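Local structure of lipoate-protein ligase, putative (Streptococcus pneumoniae, 1VQZ) at residues 300-304 with 317-321. The protein is a putative lipoate-protein ligase, with a lipoyl protein ligase A/B-type domain and the C-terminal domain of bacterial lipoate ligases. Sequence-based numbering, arbitrary orientation.
Sequences VEDVL and ALKTI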
ATOM      1  N   VAL A 300     -13.572  10.277   6.016  1.00 31.24           N
ATOM      2  CA  VAL A 300     -14.090  11.365   5.198  1.00 31.35           C
ATOM      3  C   VAL A 300     -15.565  11.106   4.793  1.00 31.53           C
ATOM      4  O   VAL A 300     -16.439  11.994   4.920  1.00 31.43           O
ATOM      5  CB  VAL A 300     -13.190  11.580   3.969  1.00 32.34           C
ATOM      6  CG1 VAL A 300     -13.702  12.701   3.095  1.00 35.61           C
ATOM      7  CG2 VAL A 300     -11.730  11.835   4.412  1.00 32.37           C
ATOM      8  N   GLU A 301     -15.843   9.889   4.326  1.00 30.62           N
ATOM      9  CA  GLU A 301     -17.223   9.422   4.122  1.00 28.79           C
ATOM     10  C   GLU A 301     -18.039   9.763   5.358  1.00 29.18           C
ATOM     11  O   GLU A 301     -19.137  10.282   5.232  1.00 30.15           O
ATOM     12  CB  GLU A 301     -17.259   7.910   3.867  1.00 30.44           C
ATOM     13  CG  GLU A 301     -16.577   7.510   2.549  1.00 25.75           C
ATOM     14  CD  GLU A 301     -16.257   6.015   2.430  1.00 33.34           C
ATOM     15  OE1 GLU A 301     -16.508   5.244   3.387  1.00 31.41           O
ATOM     16  OE2 GLU A 301     -15.707   5.622   1.384  1.00 31.36           O
ATOM     17  N   ASP A 302     -17.489   9.512   6.558  1.00 30.73           N
ATOM     18  CA  ASP A 302     -18.283   9.674   7.783  1.00 30.01           C
ATOM     19  C   ASP A 302     -18.678  11.129   8.054  1.00 32.77           C
ATOM     20  O   ASP A 302     -19.797  11.396   8.470  1.00 34.46           O
ATOM     21  CB  ASP A 302     -17.567   9.081   8.984  1.00 33.64           C
ATOM     22  CG  ASP A 302     -17.513   7.548   8.951  1.00 35.16           C
ATOM     23  OD1 ASP A 302     -18.191   6.897   8.110  1.00 33.59           O
ATOM     24  OD2 ASP A 302     -16.762   7.001   9.771  1.00 37.96           O
ATOM     25  N   VAL A 303     -17.775  12.053   7.765  1.00 34.60           N
ATOM     26  CA  VAL A 303     -18.004  13.468   7.988  1.00 35.69           C
ATOM     27  C   VAL A 303     -18.934  14.047   6.933  1.00 35.35           C
ATOM     28  O   VAL A 303     -19.530  15.078   7.159  1.00 35.00           O
ATOM     29  CB  VAL A 303     -16.661  14.297   8.086  1.00 34.24           C
ATOM     30  CG1 VAL A 303     -15.955  14.465   6.759  1.00 38.38           C
ATOM     31  CG2 VAL A 303     -16.925  15.696   8.655  1.00 39.57           C
ATOM     32  N   LEU A 304     -19.088  13.380   5.792  1.00 34.86           N
ATOM     33  CA  LEU A 304     -19.904  13.936   4.709  1.00 33.98           C
ATOM     34  C   LEU A 304     -21.345  13.470   4.747  1.00 33.73           C
ATOM     35  O   LEU A 304     -22.235  14.110   4.190  1.00 31.92           O
ATOM     36  CB  LEU A 304     -19.272  13.628   3.349  1.00 34.43           C
ATOM     37  CG  LEU A 304     -18.024  14.468   3.013  1.00 32.49           C
ATOM     38  CD1 LEU A 304     -17.481  14.091   1.684  1.00 39.43           C
ATOM     39  CD2 LEU A 304     -18.241  15.989   3.084  1.00 36.00           C
ATOM     40  N   ALA A 317     -17.490  21.083   5.698  1.00 27.44           N
ATOM     41  CA  ALA A 317     -17.290  19.822   6.401  1.00 27.57           C
ATOM     42  C   ALA A 317     -15.846  19.327   6.263  1.00 25.82           C
ATOM     43  O   ALA A 317     -15.209  18.823   7.237  1.00 27.33           O
ATOM     44  CB  ALA A 317     -18.266  18.727   5.873  1.00 27.84           C
ATOM     45  N   LEU A 318     -15.298  19.482   5.076  1.00 27.13           N
ATOM     46  CA  LEU A 318     -13.946  19.008   4.843  1.00 28.71           C
ATOM     47  C   LEU A 318     -12.898  19.827   5.610  1.00 29.33           C
ATOM     48  O   LEU A 318     -11.800  19.316   5.949  1.00 29.35           O
ATOM     49  CB  LEU A 318     -13.632  18.965   3.367  1.00 27.01           C
ATOM     50  CG  LEU A 318     -14.372  17.911   2.521  1.00 31.77           C
ATOM     51  CD1 LEU A 318     -14.023  18.160   1.032  1.00 27.77           C
ATOM     52  CD2 LEU A 318     -13.986  16.508   2.932  1.00 35.53           C
ATOM     53  N   LYS A 319     -13.204  21.095   5.855  1.00 30.09           N
ATOM     54  CA  LYS A 319     -12.324  21.965   6.663  1.00 26.61           C
ATOM     55  C   LYS A 319     -12.420  21.675   8.171  1.00 26.54           C
ATOM     56  O   LYS A 319     -11.771  22.368   8.952  1.00 31.33           O
ATOM     57  CB  LYS A 319     -12.592  23.457   6.409  1.00 25.92           C
ATOM     58  CG  LYS A 319     -12.669  23.812   4.953  1.00 25.44           C
ATOM     59  CD  LYS A 319     -12.577  25.227   4.587  1.00 33.27           C
ATOM     60  CE  LYS A 319     -11.150  25.599   4.172  1.00 48.10           C
ATOM     61  NZ  LYS A 319     -10.508  24.580   3.243  1.00 42.61           N
ATOM     62  N   THR A 320     -13.202  20.673   8.579  1.00 26.62           N
ATOM     63  CA  THR A 320     -13.245  20.227   9.983  1.00 29.47           C
ATOM     64  C   THR A 320     -12.354  18.994  10.222  1.00 30.59           C
ATOM     65  O   THR A 320     -12.330  18.445  11.324  1.00 30.36           O
ATOM     66  CB  THR A 320     -14.672  19.908  10.483  1.00 27.72           C
ATOM     67  OG1 THR A 320     -15.165  18.744   9.817  1.00 34.20           O
ATOM     68  CG2 THR A 320     -15.604  21.053  10.255  1.00 26.79           C
ATOM     69  N   ILE A 321     -11.613  18.586   9.200  1.00 29.85           N
ATOM     70  CA  ILE A 321     -10.704  17.429   9.309  1.00 30.14           C
ATOM     71  C   ILE A 321      -9.392  17.708   8.629  1.00 28.83           C
ATOM     72  O   ILE A 321      -9.320  18.579   7.775  1.00 30.84           O
ATOM     73  CB  ILE A 321     -11.330  16.165   8.685  1.00 28.96           C
ATOM     74  CG1 ILE A 321     -11.649  16.385   7.188  1.00 34.65           C
ATOM     75  CG2 ILE A 321     -12.568  15.787   9.484  1.00 33.22           C
ATOM     76  CD1 ILE A 321     -11.624  15.170   6.361  1.00 35.41           C
TER
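Val303 lies against the end of helix 311-318 in the C-terminal domain of this putative ligase, where helix 298-304 packs on that helix and on the type I beta turn Leu318-Ile321 that runs on from its last residue. No hydrogen bond crosses the contact; most of it is methyl against methyl, with one Val303 methyl set against two oxygens. This bump is CG2, anti to its own nitrogen, which sits over the end of the helix, 3.7 Å from Thr320 OG1 and 3.8 Å from Ala317 O. Ala317, with only a CB for a side chain, is where the backbones come nearest, 6.6 Å between its CA and that of Val303. Its CB faces the groove between Val303 and Leu304 and meets Leu304 CD2 at 3.9 Å. The two methyls of Val300 split between two neighbouring tips: CG1 touches Leu318 CD2 (3.8 Å) and CG2 touches Ile321 CD1 (3.9 Å), both side chains crossing Val300 at about a right angle. Ile321 holds CG1 between its backbone nitrogen and carbonyl carbon (chi1 60°), and CD1 extends from there to Val300, with Val303 CG1 a looser neighbour. Tyr326 and Phe327 also pack on Val300; in helix 332-339, Val339 packs on Leu304 and Ile335 on Leu318. Behind the Val303 methyl, Thr320 N and OG1 both grip Ala317 O; Thr320 OG1 donates to Ala317 O at 2.6 Å, in the carbonyl plane, on a lone pair, with a C=O...OG1 angle of 142°.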